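Local structure of methylaspartate ammonia-lyase (Citrobacter amalonaticus, 1KKO) at residues M1-A6 with L101-D107; L7-G11 with G50-Q56; L59-A65 with D140-A145; R148-E152 with T405-L409. The protein catalyses the reversible anti elimination of ammonia from L-threo-3-methylaspartate to give mesaconate, using magnesium, and belongs to the enolase superfamily. One frame throughout, in Å; residues are numbered along the deposited sequence.

Contact 1: residues M1-A6 with L101-D107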
loop_
_atom_site.group_PDB
_atom_site.type_symbol
_atom_site.label_atom_id
_atom_site.label_comp_id
_atom_site.label_asym_id
_atom_site.label_seq_id
_atom_site.Cartn_x
_atom_site.Cartn_y
_atom_site.Cartn_z
HETATM N N MSE A 1 0.747 30.350 14.302
HETATM C CA MSE A 1 1.984 29.584 13.980
HETATM C C MSE A 1 2.229 29.592 12.487
HETATM O O MSE A 1 1.297 29.467 11.696
HETATM C CB MSE A 1 1.893 28.146 14.456
HETATM C CG MSE A 1 3.268 27.484 14.516
HETATM SE SE MSE A 1 3.166 25.656 15.081
HETATM C CE MSE A 1 2.546 25.931 16.909
ATOM N N LYS A 2 3.477 29.827 12.116
ATOM C CA LYS A 2 3.915 29.835 10.733
ATOM C C LYS A 2 4.641 28.581 10.243
ATOM O O LYS A 2 5.214 27.814 11.018
ATOM C CB LYS A 2 4.899 30.996 10.541
ATOM C CG LYS A 2 4.488 32.341 11.147
ATOM C CD LYS A 2 3.283 32.907 10.471
ATOM C CE LYS A 2 2.994 34.336 10.935
ATOM N NZ LYS A 2 1.974 34.375 12.010
ATOM N N ILE A 3 4.603 28.412 8.928
ATOM C CA ILE A 3 5.449 27.462 8.241
ATOM C C ILE A 3 6.833 28.082 8.184
ATOM O O ILE A 3 6.989 29.232 7.756
ATOM C CB ILE A 3 4.949 27.254 6.806
ATOM C CG1 ILE A 3 3.593 26.563 6.804
ATOM C CG2 ILE A 3 5.959 26.451 6.000
ATOM C CD1 ILE A 3 2.872 26.666 5.471
ATOM N N LYS A 4 7.828 27.340 8.644
ATOM C CA LYS A 4 9.221 27.765 8.575
ATOM C C LYS A 4 9.856 27.408 7.243
ATOM O O LYS A 4 10.562 28.209 6.649
ATOM C CB LYS A 4 10.027 27.091 9.682
ATOM C CG LYS A 4 10.242 27.930 10.914
ATOM C CD LYS A 4 11.229 27.279 11.871
ATOM C CE LYS A 4 11.084 25.779 11.923
ATOM N NZ LYS A 4 12.022 25.097 10.990
ATOM N N GLN A 5 9.622 26.179 6.784
ATOM C CA GLN A 5 10.255 25.706 5.565
ATOM C C GLN A 5 9.303 24.805 4.813
ATOM O O GLN A 5 8.580 24.035 5.434
ATOM C CB GLN A 5 11.525 24.917 5.894
ATOM C CG GLN A 5 12.336 24.568 4.669
ATOM C CD GLN A 5 13.782 24.214 4.953
ATOM O OE1 GLN A 5 14.196 24.107 6.113
ATOM N NE2 GLN A 5 14.556 24.033 3.884
ATOM N N ALA A 6 9.314 24.911 3.489
ATOM C CA ALA A 6 8.502 24.040 2.630
ATOM C C ALA A 6 9.439 23.237 1.728
ATOM O O ALA A 6 10.362 23.802 1.133
ATOM C CB ALA A 6 7.556 24.859 1.794
ATOM N N LEU A 101 4.488 29.736 0.647
ATOM C CA LEU A 101 4.245 28.889 1.811
ATOM C C LEU A 101 5.086 29.285 3.012
ATOM O O LEU A 101 4.593 29.318 4.137
ATOM C CB LEU A 101 4.545 27.430 1.468
ATOM C CG LEU A 101 3.542 26.756 0.535
ATOM C CD1 LEU A 101 4.140 25.474 -0.004
ATOM C CD2 LEU A 101 2.235 26.499 1.250
ATOM N N GLU A 102 6.359 29.569 2.778
ATOM C CA GLU A 102 7.241 29.884 3.892
ATOM C C GLU A 102 6.777 31.199 4.524
ATOM O O GLU A 102 6.483 32.176 3.828
ATOM C CB GLU A 102 8.699 29.893 3.442
ATOM C CG GLU A 102 9.113 28.489 3.015
ATOM C CD GLU A 102 10.562 28.334 2.624
ATOM O OE1 GLU A 102 11.023 27.164 2.583
ATOM O OE2 GLU A 102 11.249 29.347 2.345
ATOM N N GLY A 103 6.650 31.189 5.841
ATOM C CA GLY A 103 6.184 32.352 6.580
ATOM C C GLY A 103 4.677 32.450 6.687
ATOM O O GLY A 103 4.149 33.314 7.383
ATOM N N ARG A 104 3.959 31.567 6.000
ATOM C CA ARG A 104 2.507 31.605 6.008
ATOM C C ARG A 104 1.946 31.063 7.306
ATOM O O ARG A 104 2.418 30.049 7.830
ATOM C CB ARG A 104 1.961 30.804 4.826
ATOM C CG ARG A 104 0.461 30.583 4.791
ATOM C CD ARG A 104 0.023 29.953 3.468
ATOM N NE ARG A 104 0.384 30.834 2.370
ATOM C CZ ARG A 104 -0.440 31.712 1.812
ATOM N NH1 ARG A 104 -1.703 31.782 2.202
ATOM N NH2 ARG A 104 0.011 32.499 0.849
ATOM N N ASP A 105 0.934 31.740 7.832
ATOM C CA ASP A 105 0.297 31.303 9.051
ATOM C C ASP A 105 -0.646 30.139 8.772
ATOM O O ASP A 105 -1.378 30.151 7.784
ATOM C CB ASP A 105 -0.472 32.441 9.718
ATOM C CG ASP A 105 -0.801 32.115 11.136
ATOM O OD1 ASP A 105 -1.856 31.516 11.359
ATOM O OD2 ASP A 105 -0.028 32.361 12.089
ATOM N N VAL A 106 -0.638 29.143 9.652
ATOM C CA VAL A 106 -1.467 27.957 9.480
ATOM C C VAL A 106 -2.428 27.737 10.637
ATOM O O VAL A 106 -2.938 26.650 10.824
ATOM C CB VAL A 106 -0.607 26.673 9.237
ATOM C CG1 VAL A 106 0.102 26.762 7.920
ATOM C CG2 VAL A 106 0.370 26.465 10.373
ATOM N N ASP A 107 -2.694 28.769 11.437
ATOM C CA ASP A 107 -3.640 28.582 12.526
ATOM C C ASP A 107 -5.010 28.173 12.009
ATOM O O ASP A 107 -5.752 27.509 12.707
ATOM C CB ASP A 107 -3.781 29.842 13.363
ATOM C CG ASP A 107 -2.620 30.042 14.298
ATOM O OD1 ASP A 107 -1.743 29.146 14.391
ATOM O OD2 ASP A 107 -2.515 31.078 14.998
#
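The carboxylates of Asp-105 and Asp-107 both receive the amino terminus of Met-1 from above their planes. Met-1 N lies 2.8 Å from Asp-107 OD1 and 3.1 Å from Asp-105 OD2. Asp-107 N sits on the same face of the Asp-105 carboxylate, above the plane, and bonds OD1 to close an Asx turn. Lys-2 NZ lies slightly to the other side, on the anti side of OD2, 2.8 Å away. Together the four residues form a salt-bridge network. The Lys-2 chain bends at chi2 (-66°), and its CD passes close to Gly-103 O, 3.2 Å away.

The start of strand 3-18 runs here beside the loop after helix 86-101, in the N-terminal domain. A single beta bridge pairs Lys-2 with Asp-105. Three backbone bonds join the segments: Val-106 N to Met-1 O, Ile-3 N to Arg-104 O, and Gly-103 N to Ile-3 O. The type II turn from Leu-101 to Arg-104 presents the last donor.

Ile-3 points inward. Its CG1 meets Val-106 CG1 at 3.7 Å, and the two side chains cross at about a right angle. Arg-104 turns its guanidinium elsewhere, to Leu-100 O and Asn-112.

At the other end the Gln-5 amide stands at 82° to the Glu-102 carboxylate. Gln-5 OE1 bonds Thr-411 of the second subunit. Glu-102 OE1 accepts from Ala-6 N at 3.0 Å through its anti lone pair.

Contact 2: residues L7-G11 with G50-Q56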
loop_
_atom_site.group_PDB
_atom_site.type_symbol
_atom_site.label_atom_id
_atom_site.label_comp_id
_atom_site.label_asym_id
_atom_site.label_seq_id
_atom_site.Cartn_x
_atom_site.Cartn_y
_atom_site.Cartn_z
ATOM N N LEU A 7 9.195 21.929 1.635
ATOM C CA LEU A 7 10.031 21.031 0.837
ATOM C C LEU A 7 9.165 20.242 -0.112
ATOM O O LEU A 7 8.069 19.827 0.251
ATOM C CB LEU A 7 10.774 20.029 1.725
ATOM C CG LEU A 7 11.732 20.600 2.759
ATOM C CD1 LEU A 7 12.528 19.457 3.351
ATOM C CD2 LEU A 7 12.659 21.590 2.157
ATOM N N PHE A 8 9.672 20.045 -1.322
ATOM C CA PHE A 8 9.001 19.284 -2.370
ATOM C C PHE A 8 9.920 18.152 -2.815
ATOM O O PHE A 8 11.072 18.398 -3.178
ATOM C CB PHE A 8 8.674 20.187 -3.553
ATOM C CG PHE A 8 7.720 21.305 -3.214
ATOM C CD1 PHE A 8 6.367 21.053 -3.016
ATOM C CD2 PHE A 8 8.176 22.608 -3.084
ATOM C CE1 PHE A 8 5.481 22.065 -2.707
ATOM C CE2 PHE A 8 7.289 23.625 -2.756
ATOM C CZ PHE A 8 5.942 23.345 -2.578
ATOM N N THR A 9 9.422 16.921 -2.775
ATOM C CA THR A 9 10.228 15.774 -3.169
ATOM C C THR A 9 9.467 14.870 -4.119
ATOM O O THR A 9 8.312 14.488 -3.882
ATOM C CB THR A 9 10.711 14.990 -1.942
ATOM O OG1 THR A 9 9.620 14.540 -1.175
ATOM C CG2 THR A 9 11.387 15.874 -0.970
ATOM N N ALA A 10 10.130 14.515 -5.205
ATOM C CA ALA A 10 9.568 13.615 -6.206
ATOM C C ALA A 10 9.407 12.223 -5.634
ATOM O O ALA A 10 10.209 11.784 -4.815
ATOM C CB ALA A 10 10.472 13.553 -7.436
ATOM N N GLY A 11 8.355 11.528 -6.053
ATOM C CA GLY A 11 8.159 10.149 -5.647
ATOM C C GLY A 11 7.302 9.404 -6.633
ATOM O O GLY A 11 6.916 9.907 -7.692
ATOM N N GLY A 50 3.341 5.915 -12.321
ATOM C CA GLY A 50 2.660 6.967 -11.598
ATOM C C GLY A 50 3.641 7.725 -10.720
ATOM O O GLY A 50 4.482 7.128 -10.047
ATOM N N GLU A 51 3.497 9.045 -10.701
ATOM C CA GLU A 51 4.380 9.911 -9.927
ATOM C C GLU A 51 3.610 10.811 -9.006
ATOM O O GLU A 51 2.426 11.085 -9.222
ATOM C CB GLU A 51 5.261 10.767 -10.832
ATOM C CG GLU A 51 6.178 9.934 -11.709
ATOM C CD GLU A 51 7.204 10.740 -12.472
ATOM O OE1 GLU A 51 7.543 11.865 -12.053
ATOM O OE2 GLU A 51 7.704 10.212 -13.485
ATOM N N CYS A 52 4.283 11.255 -7.959
ATOM C CA CYS A 52 3.716 12.227 -7.051
ATOM C C CYS A 52 4.801 13.209 -6.642
ATOM O O CYS A 52 5.975 13.028 -6.936
ATOM C CB CYS A 52 3.130 11.536 -5.817
ATOM S SG CYS A 52 4.355 10.600 -4.865
ATOM N N VAL A 53 4.384 14.269 -5.967
ATOM C CA VAL A 53 5.316 15.179 -5.323
ATOM C C VAL A 53 4.869 15.330 -3.884
ATOM O O VAL A 53 3.750 15.774 -3.615
ATOM C CB VAL A 53 5.386 16.562 -5.984
ATOM C CG1 VAL A 53 6.242 17.517 -5.134
ATOM C CG2 VAL A 53 5.930 16.448 -7.391
ATOM N N SER A 54 5.730 14.941 -2.949
ATOM C CA SER A 54 5.428 15.107 -1.546
ATOM C C SER A 54 5.724 16.534 -1.126
ATOM O O SER A 54 6.750 17.097 -1.485
ATOM C CB SER A 54 6.261 14.169 -0.676
ATOM O OG SER A 54 5.895 12.807 -0.821
ATOM N N VAL A 55 4.798 17.085 -0.360
ATOM C CA VAL A 55 4.919 18.404 0.233
ATOM C C VAL A 55 5.150 18.214 1.724
ATOM O O VAL A 55 4.395 17.507 2.376
ATOM C CB VAL A 55 3.598 19.202 0.052
ATOM C CG1 VAL A 55 3.734 20.612 0.602
ATOM C CG2 VAL A 55 3.205 19.230 -1.420
ATOM N N GLN A 56 6.218 18.803 2.247
ATOM C CA GLN A 56 6.475 18.777 3.674
ATOM C C GLN A 56 6.589 20.214 4.140
ATOM O O GLN A 56 7.320 21.008 3.548
ATOM C CB GLN A 56 7.766 18.021 3.979
ATOM C CG GLN A 56 7.682 16.550 3.629
ATOM C CD GLN A 56 8.944 15.810 3.991
ATOM O OE1 GLN A 56 8.970 15.100 4.996
ATOM N NE2 GLN A 56 9.997 15.997 3.205
HETATM O O HOH W 1 7.312 11.692 -2.967
HETATM O O HOH W 2 8.725 11.189 -9.415
#
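Phe-8 packs against Val-53 and Val-55 on the apolar, buried face of this antiparallel strand pair, part of the three-stranded sheet of the N-terminal domain. Val-55 CG2 sits at the ring edge, 3.9 Å from CE1. Val-53 CG1 comes equally close to Phe-8 CB. Helices 86-101 and 128-146 close over this face. The solvent side is at the far end, where Ala-10 is exposed and water 2 bridges Gly-11 O, at 2.8 Å, and Glu-51 OE1.

Leu-7 with Gln-56, Thr-9 with Ser-54 and Gly-11 with Cys-52 are the hydrogen-bonded pairs. The bonds lie close to the carbonyl planes at Leu-7. They drift out of plane toward Gly-11, where Cys-52 N approaches Gly-11 O from 57° above.

The other face, with Leu-7, Thr-9, Cys-52, Ser-54 and Gln-56, is more polar and is covered by the second subunit. Thr-9 OG1 touches Ser-54 CB at 3.4 Å. Water 1 donates to Thr-9 O and to Ser-54 OG, the latter at 2.8 Å. Arg-404 of the second subunit gives NH1 to Ser-54 OG, and its backbone O accepts from Gln-56 NE2. Since Ser-54 OG accepts from this water and that arginine, its own proton is probably directed to Asp-68.

Contact 3: residues L59-A65 with D140-A145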
loop_
_atom_site.group_PDB
_atom_site.type_symbol
_atom_site.label_atom_id
_atom_site.label_comp_id
_atom_site.label_asym_id
_atom_site.label_seq_id
_atom_site.Cartn_x
_atom_site.Cartn_y
_atom_site.Cartn_z
ATOM N N LEU A 59 6.984 23.344 10.542
ATOM C CA LEU A 59 6.380 24.457 11.279
ATOM C C LEU A 59 7.311 25.002 12.345
ATOM O O LEU A 59 8.309 24.381 12.680
ATOM C CB LEU A 59 5.098 24.000 11.953
ATOM C CG LEU A 59 4.100 23.240 11.073
ATOM C CD1 LEU A 59 2.825 22.978 11.853
ATOM C CD2 LEU A 59 3.785 23.987 9.786
ATOM N N GLU A 60 6.963 26.163 12.893
ATOM C CA GLU A 60 7.768 26.771 13.948
ATOM C C GLU A 60 7.928 25.873 15.168
ATOM O O GLU A 60 8.932 25.976 15.870
ATOM C CB GLU A 60 7.144 28.097 14.385
ATOM C CG GLU A 60 7.194 29.184 13.332
ATOM C CD GLU A 60 6.636 30.513 13.824
ATOM O OE1 GLU A 60 5.427 30.609 14.154
ATOM O OE2 GLU A 60 7.417 31.482 13.865
ATOM N N ASN A 61 6.937 25.038 15.465
ATOM C CA ASN A 61 7.006 24.137 16.623
ATOM C C ASN A 61 7.799 22.848 16.330
ATOM O O ASN A 61 7.863 21.955 17.175
ATOM C CB ASN A 61 5.603 23.802 17.160
ATOM C CG ASN A 61 4.781 22.961 16.203
ATOM O OD1 ASN A 61 5.231 22.631 15.107
ATOM N ND2 ASN A 61 3.575 22.602 16.621
ATOM N N GLY A 62 8.376 22.759 15.130
ATOM C CA GLY A 62 9.175 21.615 14.721
ATOM C C GLY A 62 8.389 20.502 14.057
ATOM O O GLY A 62 8.979 19.549 13.552
ATOM N N ALA A 63 7.069 20.592 14.060
ATOM C CA ALA A 63 6.250 19.551 13.446
ATOM C C ALA A 63 6.429 19.600 11.948
ATOM O O ALA A 63 6.769 20.631 11.385
ATOM C CB ALA A 63 4.793 19.727 13.801
ATOM N N VAL A 64 6.207 18.464 11.304
ATOM C CA VAL A 64 6.308 18.383 9.867
ATOM C C VAL A 64 4.990 17.912 9.308
ATOM O O VAL A 64 4.606 16.761 9.479
ATOM C CB VAL A 64 7.419 17.419 9.418
ATOM C CG1 VAL A 64 7.528 17.427 7.904
ATOM C CG2 VAL A 64 8.733 17.813 10.054
ATOM N N ALA A 65 4.299 18.816 8.622
ATOM C CA ALA A 65 3.021 18.505 7.978
ATOM C C ALA A 65 3.284 17.934 6.597
ATOM O O ALA A 65 4.204 18.371 5.920
ATOM C CB ALA A 65 2.177 19.752 7.889
ATOM N N ASP A 140 -2.994 19.329 7.360
ATOM C CA ASP A 140 -2.147 18.671 8.333
ATOM C C ASP A 140 -1.390 19.720 9.157
ATOM O O ASP A 140 -1.185 19.518 10.361
ATOM C CB ASP A 140 -1.170 17.732 7.613
ATOM C CG ASP A 140 -0.619 16.638 8.495
ATOM O OD1 ASP A 140 -1.368 16.085 9.344
ATOM O OD2 ASP A 140 0.557 16.253 8.310
ATOM N N ALA A 141 -0.972 20.819 8.524
ATOM C CA ALA A 141 -0.268 21.895 9.239
ATOM C C ALA A 141 -1.150 22.542 10.314
ATOM O O ALA A 141 -0.728 22.719 11.443
ATOM C CB ALA A 141 0.240 22.926 8.286
ATOM N N THR A 142 -2.385 22.862 9.958
ATOM C CA THR A 142 -3.305 23.455 10.917
ATOM C C THR A 142 -3.530 22.504 12.078
ATOM O O THR A 142 -3.548 22.910 13.249
ATOM C CB THR A 142 -4.607 23.815 10.207
ATOM O OG1 THR A 142 -4.334 24.813 9.221
ATOM C CG2 THR A 142 -5.621 24.440 11.172
ATOM N N ALA A 143 -3.659 21.218 11.773
ATOM C CA ALA A 143 -3.801 20.204 12.801
ATOM C C ALA A 143 -2.595 20.165 13.751
ATOM O O ALA A 143 -2.734 20.288 14.970
ATOM C CB ALA A 143 -4.006 18.844 12.160
ATOM N N LEU A 144 -1.405 20.031 13.183
ATOM C CA LEU A 144 -0.173 19.902 13.966
ATOM C C LEU A 144 0.189 21.179 14.722
ATOM O O LEU A 144 0.912 21.136 15.717
ATOM C CB LEU A 144 0.985 19.476 13.061
ATOM C CG LEU A 144 0.910 18.022 12.590
ATOM C CD1 LEU A 144 1.815 17.802 11.385
ATOM C CD2 LEU A 144 1.255 17.058 13.729
ATOM N N ALA A 145 -0.302 22.309 14.244
ATOM C CA ALA A 145 -0.065 23.603 14.879
ATOM C C ALA A 145 -0.921 23.787 16.117
ATOM O O ALA A 145 -0.594 24.602 16.973
ATOM C CB ALA A 145 -0.389 24.700 13.911
#
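The beta hairpin between strands 47-59 and 64-69 lays Leu-59, Ala-63 and Ala-65 on the last turns of helix 128-146. Leu-59 points into the seam. Its CD2 meets Ala-141 CB at 4.0 Å, while CD1 lies 3.6 Å from Ala-141 O and also touches Leu-144 CB and Ala-145 CB. Ile-3 of strand 3-18 packs on Leu-59 as well.

Ala-65 makes the closest backbone approach to the helix. Its CB rests 3.4 Å from Ala-141 N, and the two alanine CB atoms are 3.7 Å apart. Small residues on both sides allow this short spacing. Leu-144 crosses the start of the second strand. Its CB meets Ala-63 CB at 3.9 Å, and CD1 reaches Val-64 O.

This is the sheet-on-helix packing of the N-terminal domain, where the antiparallel sheet of an enolase-superfamily protein lies against its helices. A type I turn from Leu-59 to Gly-62 links the two strands.

Asn-61 in that turn uses both ends of its amide. With CG set between the backbone N and the carbonyl carbon (chi1 67°), OD1 accepts from Ala-63 N and makes an Asx turn. ND2 is thereby aimed at the helix. It donates to Leu-144 O at 3.2 Å, a somewhat bent bond with the acceptor in the amide plane.

Asp-140 lies beside Ala-65. Its OD2 passes 3.4 Å from Ala-65 CA and accepts from Val-66 N, while OD1 forms a salt bridge with Lys-150.

Contact 4: residues R148-E152 with T405-L409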
loop_
_atom_site.group_PDB
_atom_site.type_symbol
_atom_site.label_atom_id
_atom_site.label_comp_id
_atom_site.label_asym_id
_atom_site.label_seq_id
_atom_site.Cartn_x
_atom_site.Cartn_y
_atom_site.Cartn_z
ATOM N N ARG A 148 -4.723 19.319 17.187
ATOM C CA ARG A 148 -5.945 18.698 16.710
ATOM C C ARG A 148 -5.638 17.655 15.662
ATOM O O ARG A 148 -4.593 17.694 15.046
ATOM C CB ARG A 148 -6.862 19.739 16.071
ATOM C CG ARG A 148 -7.539 20.671 17.063
ATOM C CD ARG A 148 -8.432 21.702 16.393
ATOM N NE ARG A 148 -7.649 22.681 15.659
ATOM C CZ ARG A 148 -8.152 23.625 14.870
ATOM N NH1 ARG A 148 -9.464 23.714 14.707
ATOM N NH2 ARG A 148 -7.366 24.489 14.262
ATOM N N LEU A 149 -6.566 16.732 15.476
ATOM C CA LEU A 149 -6.476 15.813 14.354
ATOM C C LEU A 149 -6.994 16.536 13.121
ATOM O O LEU A 149 -7.785 17.471 13.226
ATOM C CB LEU A 149 -7.344 14.592 14.595
ATOM C CG LEU A 149 -7.125 13.898 15.935
ATOM C CD1 LEU A 149 -7.949 12.639 16.010
ATOM C CD2 LEU A 149 -5.656 13.601 16.168
ATOM N N LYS A 150 -6.584 16.098 11.941
ATOM C CA LYS A 150 -7.089 16.706 10.719
ATOM C C LYS A 150 -8.621 16.683 10.684
ATOM O O LYS A 150 -9.242 17.665 10.293
ATOM C CB LYS A 150 -6.502 16.014 9.500
ATOM C CG LYS A 150 -5.030 16.370 9.258
ATOM C CD LYS A 150 -4.474 15.688 8.003
ATOM C CE LYS A 150 -4.254 14.190 8.177
ATOM N NZ LYS A 150 -3.251 13.885 9.227
ATOM N N THR A 151 -9.227 15.587 11.125
ATOM C CA THR A 151 -10.683 15.494 11.144
ATOM C C THR A 151 -11.282 16.625 11.969
ATOM O O THR A 151 -12.317 17.191 11.607
ATOM C CB THR A 151 -11.149 14.153 11.743
ATOM O OG1 THR A 151 -10.663 13.984 13.074
ATOM C CG2 THR A 151 -10.589 13.023 11.052
ATOM N N GLU A 152 -10.662 16.914 13.108
ATOM C CA GLU A 152 -11.171 17.946 14.019
ATOM C C GLU A 152 -11.075 19.322 13.402
ATOM O O GLU A 152 -11.946 20.172 13.619
ATOM C CB GLU A 152 -10.409 17.900 15.342
ATOM C CG GLU A 152 -10.706 16.651 16.148
ATOM C CD GLU A 152 -9.918 16.595 17.433
ATOM O OE1 GLU A 152 -8.694 16.790 17.387
ATOM O OE2 GLU A 152 -10.530 16.381 18.497
ATOM N N THR A 405 -8.255 6.677 14.160
ATOM C CA THR A 405 -8.751 8.029 14.345
ATOM C C THR A 405 -10.029 8.043 15.170
ATOM O O THR A 405 -10.192 8.898 16.046
ATOM C CB THR A 405 -8.960 8.695 12.994
ATOM O OG1 THR A 405 -7.701 8.750 12.309
ATOM C CG2 THR A 405 -9.385 10.158 13.159
ATOM N N ILE A 406 -10.931 7.108 14.909
ATOM C CA ILE A 406 -12.135 6.990 15.714
ATOM C C ILE A 406 -11.728 6.761 17.168
ATOM O O ILE A 406 -12.302 7.377 18.068
ATOM C CB ILE A 406 -13.018 5.870 15.185
ATOM C CG1 ILE A 406 -13.665 6.323 13.875
ATOM C CG2 ILE A 406 -14.076 5.471 16.212
ATOM C CD1 ILE A 406 -14.338 5.244 13.089
ATOM N N ALA A 407 -10.740 5.902 17.412
ATOM C CA ALA A 407 -10.306 5.632 18.778
ATOM C C ALA A 407 -9.770 6.901 19.419
ATOM O O ALA A 407 -10.063 7.164 20.593
ATOM C CB ALA A 407 -9.260 4.553 18.810
ATOM N N LEU A 408 -8.971 7.681 18.696
ATOM C CA LEU A 408 -8.460 8.935 19.245
ATOM C C LEU A 408 -9.604 9.894 19.588
ATOM O O LEU A 408 -9.621 10.514 20.662
ATOM C CB LEU A 408 -7.497 9.626 18.278
ATOM C CG LEU A 408 -6.135 8.955 18.091
ATOM C CD1 LEU A 408 -5.401 9.651 16.972
ATOM C CD2 LEU A 408 -5.335 9.004 19.378
ATOM N N LEU A 409 -10.553 10.032 18.676
ATOM C CA LEU A 409 -11.687 10.933 18.896
ATOM C C LEU A 409 -12.487 10.538 20.135
ATOM O O LEU A 409 -13.055 11.393 20.816
ATOM C CB LEU A 409 -12.606 10.934 17.675
ATOM C CG LEU A 409 -12.059 11.657 16.445
ATOM C CD1 LEU A 409 -12.910 11.323 15.247
ATOM C CD2 LEU A 409 -11.996 13.158 16.656
#
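Leu-149 and Thr-405 mark the nearest approach of the two backbones, with CA atoms 8.1 Å apart. The segment 148-152 begins extended and turns into helix 150-157, with Leu-149 at the N-cap position. The segment 405-409 is regular helix, near the end of helix 392-410. At this spacing the backbones do not meet, and side chains fill the gap.

Leu-149 reaches across to Leu-408. Its CD1 touches Leu-408 CB at 3.8 Å, and CD2 lies 4.0 Å from Leu-408 CD1. The same CD1 also meets Thr-405 CG2, as the two side chains slide past each other in opposite directions. Thr-151 and Thr-405 meet tip to tip, methyl to methyl, with their CG2 atoms 3.8 Å apart.

Thr-405 CG2 is anti to its backbone N, which turns OG1 back to Glu-401 O in its own helix. Thr-151 differs: its OG1 faces Leu-409 CD2 at 3.9 Å, is buried by the contact and has no polar partner in the model. Leu-409 CD2 also packs on Glu-152 CG at 3.8 Å.

The Glu-152 carboxylate is held from within its own segment. OE1 accepts from Leu-149 N at 2.9 Å through the anti lone pair, in a nearly straight bond of 172°. This ties the third residue of the helix to the N-cap N-H. His-373 ND1 accepts from Thr-151 N at the same helix start.

The contact is mainly apolar packing between the domains of an enolase-superfamily enzyme, joining a helix of the N-terminal family region to the last helix of the TIM-barrel region.

From the N terminus, residues 1-6 pair with 101-107, so contact 1 closes a loop of about a hundred residues and fastens the first strand to the loop after helix 86-101. Contact 2 lies within that span and builds the sheet itself, joining the same strand to strand 47-59. Contact 3 opens at 59-65, also inside it, but closes beyond at 140-145, packing the hairpin on helix 128-146, so contacts 1 and 3 cross. They also touch directly, through Val-106 O with Thr-142 OG1. Contact 4 opens only after contact 3 has closed, and a salt bridge between Asp-140 and Lys-150 joins them. It spans some 250 residues, bringing helix 392-410 back to the N-terminal region.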